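Local coordinates for thermophilic dibenzothiophene desulfurization enzyme C (Paenibacillus sp. A11-2, PDB 5XDC), which probably catalyses the FMNH2-dependent oxidation of dibenzothiophene by molecular oxygen, first to the sulfoxide and then to the sulfone, at residues R119-N131 with K156-V170. Residues are numbered along the deposited sequence; the frame is centred on the assembly and turned at random.
Sequences RERWFLGNASSEN and KAFCSGSADADRLLV. With IND (indole), chain J.
Parallel strand pairing joins residues 124-127 to 167-170 at the start of the beta domain of an acyl-CoA dehydrogenase fold, and the chain beyond the pair lines the flavin and indole pocket. Three backbone bonds set the register: Gly125 N to Arg167 O (2.9 Å, N-H...O 173°), Leu169 N to Gly125 O, and Ala127 N to Leu169 O. Gly125 has close neighbours where a side chain would start, since a CB would clash with Gly161 O and Ala165 CB. The loop 158-162 reaches the same strand through Asn126 N, which donates to Ser160 O at 3.1 Å.

Where the chain leaves helix 107-119, Trp122 lies against Arg167. Arg167 CG sits 3.6 Å from the centroid of the Trp122 six-membered ring, 11° off its normal, a CH-pi contact. The bend at chi2 turns the guanidinium back so that one of its faces lies on Trp122 CZ2, the two planes 39° apart, and NH1 donates to Asp166 O. Trp122 NE1 donates to Glu120 OE1 at 2.8 Å. Were Trp122 replaced by an alanine, Arg167 would probably lose the ring beneath it and be freer to turn, and Glu120 OE1 would lose the NE1 donor. Asp166 OD2 accepts from Phe123 N (2.8 Å) and also pairs with Arg50, while Asp166 N returns a bond to Phe123 O.

At the other end a cis peptide precedes Ser128; with OG turned away from its own backbone N, the hydroxyl reaches Phe158 O as donor and accepts from Glu130 N in an ST turn. Asn126, Ser128, Ser129 and Ser160 bind FMN in another structure of this enzyme. Here Glu130, hydrogen-bonded to Tyr93 through OE2, brings OE1 to 3.5 Å from C4 of the bound indole, and Ser160 OG lies 3.6 Å from its C3.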
loop_
_atom_site.group_PDB
_atom_site.type_symbol
_atom_site.label_atom_id
_atom_site.label_comp_id
_atom_site.label_asym_id
_atom_site.label_seq_id
_atom_site.Cartn_x
_atom_site.Cartn_y
_atom_site.Cartn_z
ATOM N N ARG B 119 -14.875 47.345 -0.974
ATOM C CA ARG B 119 -14.423 48.579 -1.617
ATOM C C ARG B 119 -12.909 48.609 -1.785
ATOM O O ARG B 119 -12.399 49.022 -2.835
ATOM C CB ARG B 119 -14.902 49.772 -0.783
ATOM C CG ARG B 119 -14.316 51.119 -1.149
ATOM C CD ARG B 119 -14.854 52.230 -0.225
ATOM N NE ARG B 119 -15.927 51.777 0.677
ATOM C CZ ARG B 119 -15.823 51.650 2.003
ATOM N NH1 ARG B 119 -16.864 51.231 2.716
ATOM N NH2 ARG B 119 -14.691 51.941 2.630
ATOM N N GLU B 120 -12.181 48.174 -0.764
ATOM C CA GLU B 120 -10.730 48.227 -0.752
ATOM C C GLU B 120 -10.087 46.934 -1.241
ATOM O O GLU B 120 -8.858 46.839 -1.245
ATOM C CB GLU B 120 -10.245 48.559 0.664
ATOM C CG GLU B 120 -10.797 49.901 1.200
ATOM C CD GLU B 120 -10.237 50.292 2.556
ATOM O OE1 GLU B 120 -9.334 49.602 3.075
ATOM O OE2 GLU B 120 -10.702 51.311 3.113
ATOM N N ARG B 121 -10.889 45.949 -1.644
ATOM C CA ARG B 121 -10.395 44.696 -2.219
ATOM C C ARG B 121 -9.423 43.996 -1.266
ATOM O O ARG B 121 -8.300 43.641 -1.630
ATOM C CB ARG B 121 -9.770 44.949 -3.592
ATOM C CG ARG B 121 -10.776 45.585 -4.560
ATOM C CD ARG B 121 -10.413 45.411 -6.019
ATOM N NE ARG B 121 -11.499 45.845 -6.898
ATOM C CZ ARG B 121 -12.515 45.079 -7.304
ATOM N NH1 ARG B 121 -12.622 43.800 -6.925
ATOM N NH2 ARG B 121 -13.440 45.603 -8.104
ATOM N N TRP B 122 -9.884 43.780 -0.038
ATOM C CA TRP B 122 -9.046 43.193 1.006
ATOM C C TRP B 122 -8.690 41.743 0.711
ATOM O O TRP B 122 -9.552 40.927 0.385
ATOM C CB TRP B 122 -9.745 43.256 2.352
ATOM C CG TRP B 122 -9.719 44.594 3.004
ATOM C CD1 TRP B 122 -9.190 45.758 2.504
ATOM C CD2 TRP B 122 -10.244 44.910 4.289
ATOM N NE1 TRP B 122 -9.362 46.776 3.411
ATOM C CE2 TRP B 122 -10.008 46.282 4.513
ATOM C CE3 TRP B 122 -10.904 44.167 5.276
ATOM C CZ2 TRP B 122 -10.394 46.919 5.693
ATOM C CZ3 TRP B 122 -11.292 44.805 6.445
ATOM C CH2 TRP B 122 -11.043 46.166 6.637
ATOM N N PHE B 123 -7.409 41.438 0.868
ATOM C CA PHE B 123 -6.853 40.090 0.840
ATOM C C PHE B 123 -6.321 39.873 2.255
ATOM O O PHE B 123 -5.403 40.579 2.682
ATOM C CB PHE B 123 -5.761 40.010 -0.228
ATOM C CG PHE B 123 -5.527 38.637 -0.814
ATOM C CD1 PHE B 123 -5.559 37.505 -0.034
ATOM C CD2 PHE B 123 -5.239 38.507 -2.164
ATOM C CE1 PHE B 123 -5.310 36.254 -0.600
ATOM C CE2 PHE B 123 -4.991 37.269 -2.721
ATOM C CZ PHE B 123 -5.040 36.149 -1.930
ATOM N N LEU B 124 -6.937 38.965 3.010
ATOM C CA LEU B 124 -6.653 38.804 4.435
ATOM C C LEU B 124 -5.452 37.896 4.652
ATOM O O LEU B 124 -5.287 36.885 3.955
ATOM C CB LEU B 124 -7.862 38.232 5.181
ATOM C CG LEU B 124 -9.185 39.006 5.097
ATOM C CD1 LEU B 124 -10.313 38.216 5.747
ATOM C CD2 LEU B 124 -9.048 40.356 5.766
ATOM N N GLY B 125 -4.616 38.265 5.628
ATOM C CA GLY B 125 -3.486 37.460 6.039
ATOM C C GLY B 125 -3.611 36.994 7.485
ATOM O O GLY B 125 -4.495 37.424 8.238
ATOM N N ASN B 126 -2.696 36.096 7.872
ATOM C CA ASN B 126 -2.815 35.347 9.112
ATOM C C ASN B 126 -1.541 35.502 9.930
ATOM O O ASN B 126 -0.440 35.310 9.402
ATOM C CB ASN B 126 -3.089 33.872 8.785
ATOM C CG ASN B 126 -3.375 33.056 9.995
ATOM O OD1 ASN B 126 -2.478 32.417 10.546
ATOM N ND2 ASN B 126 -4.633 33.054 10.427
ATOM N N ALA B 127 -1.686 35.848 11.212
ATOM C CA ALA B 127 -0.535 35.991 12.109
ATOM C C ALA B 127 -0.902 35.831 13.576
ATOM O O ALA B 127 -0.877 36.803 14.316
ATOM C CB ALA B 127 0.113 37.330 11.897
ATOM N N SER B 128 -1.219 34.631 14.038
ATOM C CA SER B 128 -1.242 33.403 13.269
ATOM C C SER B 128 -2.148 32.455 14.032
ATOM O O SER B 128 -2.121 32.443 15.263
ATOM C CB SER B 128 0.156 32.800 13.125
ATOM O OG SER B 128 0.075 31.445 12.704
ATOM N N SER B 129 -2.955 31.666 13.327
ATOM C CA SER B 129 -3.796 30.678 13.990
ATOM C C SER B 129 -3.149 29.306 14.012
ATOM O O SER B 129 -3.806 28.324 14.375
ATOM C CB SER B 129 -5.175 30.609 13.327
ATOM O OG SER B 129 -5.104 30.496 11.929
ATOM N N GLU B 130 -1.869 29.229 13.657
ATOM C CA GLU B 130 -1.114 27.978 13.574
ATOM C C GLU B 130 0.017 28.033 14.592
ATOM O O GLU B 130 1.170 28.298 14.249
ATOM C CB GLU B 130 -0.610 27.787 12.147
ATOM C CG GLU B 130 -1.765 27.493 11.220
ATOM C CD GLU B 130 -1.449 27.618 9.755
ATOM O OE1 GLU B 130 -0.281 27.877 9.377
ATOM O OE2 GLU B 130 -2.394 27.445 8.967
ATOM N N ASN B 131 -0.323 27.779 15.855
ATOM C CA ASN B 131 0.647 27.897 16.939
ATOM C C ASN B 131 1.380 26.588 17.222
ATOM O O ASN B 131 2.614 26.568 17.289
ATOM C CB ASN B 131 -0.049 28.396 18.208
ATOM C CG ASN B 131 -0.137 29.911 18.264
ATOM O OD1 ASN B 131 0.771 30.576 18.774
ATOM N ND2 ASN B 131 -1.225 30.467 17.733
ATOM N N LYS B 156 5.770 35.975 15.859
ATOM C CA LYS B 156 4.867 34.884 15.514
ATOM C C LYS B 156 5.427 34.147 14.302
ATOM O O LYS B 156 5.744 34.777 13.295
ATOM C CB LYS B 156 3.480 35.456 15.189
ATOM C CG LYS B 156 2.344 34.460 15.193
ATOM C CD LYS B 156 2.028 33.999 16.601
ATOM C CE LYS B 156 0.617 34.386 17.024
ATOM N NZ LYS B 156 0.305 33.847 18.375
ATOM N N ALA B 157 5.543 32.828 14.390
ATOM C CA ALA B 157 5.966 32.042 13.238
ATOM C C ALA B 157 4.764 31.550 12.424
ATOM O O ALA B 157 3.620 31.547 12.891
ATOM C CB ALA B 157 6.808 30.848 13.682
ATOM N N PHE B 158 5.050 31.146 11.187
ATOM C CA PHE B 158 4.066 30.562 10.275
ATOM C C PHE B 158 2.849 31.469 10.132
ATOM O O PHE B 158 1.717 31.107 10.459
ATOM C CB PHE B 158 3.656 29.159 10.723
ATOM C CG PHE B 158 4.674 28.102 10.375
ATOM C CD1 PHE B 158 4.668 27.502 9.124
ATOM C CD2 PHE B 158 5.640 27.727 11.291
ATOM C CE1 PHE B 158 5.610 26.527 8.800
ATOM C CE2 PHE B 158 6.582 26.760 10.975
ATOM C CZ PHE B 158 6.566 26.161 9.727
ATOM N N CYS B 159 3.117 32.656 9.599
ATOM C CA CYS B 159 2.098 33.675 9.372
ATOM C C CYS B 159 1.712 33.697 7.891
ATOM O O CYS B 159 2.065 34.596 7.127
ATOM C CB CYS B 159 2.623 35.028 9.835
ATOM S SG CYS B 159 2.973 35.111 11.562
ATOM N N SER B 160 0.956 32.678 7.490
ATOM C CA SER B 160 0.643 32.506 6.077
ATOM C C SER B 160 -0.016 33.743 5.484
ATOM O O SER B 160 -0.915 34.343 6.081
ATOM C CB SER B 160 -0.272 31.295 5.890
ATOM O OG SER B 160 0.328 30.139 6.440
ATOM N N GLY B 161 0.422 34.116 4.290
ATOM C CA GLY B 161 -0.162 35.241 3.599
ATOM C C GLY B 161 0.041 36.562 4.303
ATOM O O GLY B 161 -0.740 37.495 4.096
ATOM N N SER B 162 1.098 36.681 5.103
ATOM C CA SER B 162 1.284 37.881 5.902
ATOM C C SER B 162 1.855 39.049 5.110
ATOM O O SER B 162 1.832 40.175 5.608
ATOM C CB SER B 162 2.191 37.582 7.107
ATOM O OG SER B 162 3.423 37.018 6.712
ATOM N N ALA B 163 2.350 38.825 3.900
ATOM C CA ALA B 163 2.868 39.904 3.072
ATOM C C ALA B 163 1.764 40.415 2.163
ATOM O O ALA B 163 0.924 39.641 1.699
ATOM C CB ALA B 163 4.046 39.428 2.219
ATOM N N ASP B 164 1.769 41.723 1.908
ATOM C CA ASP B 164 0.774 42.328 1.016
ATOM C C ASP B 164 -0.653 42.078 1.515
ATOM O O ASP B 164 -1.596 42.015 0.729
ATOM C CB ASP B 164 0.949 41.804 -0.411
ATOM C CG ASP B 164 0.009 42.466 -1.418
ATOM O OD1 ASP B 164 -0.058 43.719 -1.450
ATOM O OD2 ASP B 164 -0.655 41.729 -2.190
ATOM N N ALA B 165 -0.829 41.950 2.824
ATOM C CA ALA B 165 -2.137 41.700 3.421
ATOM C C ALA B 165 -2.791 43.016 3.816
ATOM O O ALA B 165 -2.178 43.834 4.510
ATOM C CB ALA B 165 -2.004 40.812 4.658
ATOM N N ASP B 166 -4.043 43.214 3.392
ATOM C CA ASP B 166 -4.747 44.430 3.784
ATOM C C ASP B 166 -5.087 44.444 5.264
ATOM O O ASP B 166 -5.105 45.515 5.884
ATOM C CB ASP B 166 -6.003 44.587 2.932
ATOM C CG ASP B 166 -5.672 44.703 1.473
ATOM O OD1 ASP B 166 -5.351 45.819 1.039
ATOM O OD2 ASP B 166 -5.680 43.687 0.756
ATOM N N ARG B 167 -5.382 43.279 5.842
ATOM C CA ARG B 167 -5.601 43.105 7.262
ATOM C C ARG B 167 -4.962 41.783 7.662
ATOM O O ARG B 167 -4.901 40.843 6.861
ATOM C CB ARG B 167 -7.094 43.078 7.645
ATOM C CG ARG B 167 -7.854 44.402 7.489
ATOM C CD ARG B 167 -7.351 45.411 8.495
ATOM N NE ARG B 167 -8.136 46.648 8.542
ATOM C CZ ARG B 167 -7.953 47.696 7.744
ATOM N NH1 ARG B 167 -7.026 47.687 6.807
ATOM N NH2 ARG B 167 -8.699 48.787 7.901
ATOM N N LEU B 168 -4.475 41.736 8.896
ATOM C CA LEU B 168 -3.961 40.526 9.521
ATOM C C LEU B 168 -4.905 40.070 10.625
ATOM O O LEU B 168 -5.289 40.860 11.498
ATOM C CB LEU B 168 -2.571 40.750 10.124
ATOM C CG LEU B 168 -1.465 41.121 9.151
ATOM C CD1 LEU B 168 -0.189 41.493 9.906
ATOM C CD2 LEU B 168 -1.204 39.968 8.213
ATOM N N LEU B 169 -5.253 38.790 10.602
ATOM C CA LEU B 169 -5.907 38.144 11.723
ATOM C C LEU B 169 -4.838 37.731 12.726
ATOM O O LEU B 169 -4.025 36.844 12.444
ATOM C CB LEU B 169 -6.712 36.946 11.223
ATOM C CG LEU B 169 -7.446 36.130 12.277
ATOM C CD1 LEU B 169 -8.513 36.986 13.002
ATOM C CD2 LEU B 169 -8.081 34.876 11.651
ATOM N N VAL B 170 -4.835 38.358 13.897
ATOM C CA VAL B 170 -3.747 38.222 14.864
ATOM C C VAL B 170 -4.278 37.529 16.110
ATOM O O VAL B 170 -5.424 37.754 16.521
ATOM C CB VAL B 170 -3.133 39.600 15.205
ATOM C CG1 VAL B 170 -2.075 39.468 16.266
ATOM C CG2 VAL B 170 -2.545 40.247 13.970
HETATM N N1 IND J . 3.275 26.028 4.232
HETATM C C2 IND J . 2.739 27.244 4.247
HETATM C C3 IND J . 2.242 27.316 5.422
HETATM C C4 IND J . 1.959 26.011 7.530
HETATM C C5 IND J . 2.275 24.763 8.074
HETATM C C6 IND J . 2.988 23.810 7.317
HETATM C C7 IND J . 3.382 24.108 6.016
HETATM C C8 IND J . 3.078 25.340 5.471
HETATM C C9 IND J . 2.346 26.305 6.247
HETATM O O HOH W 1 -6.169 46.146 -1.540
HETATM O O HOH W 2 -8.069 50.375 5.373
HETATM O O HOH W 3 -2.762 37.325 2.333
HETATM O O HOH W 4 -0.798 30.864 9.321
HETATM O O HOH W 5 2.587 30.718 15.452
HETATM O O HOH W 6 2.584 32.849 19.826
#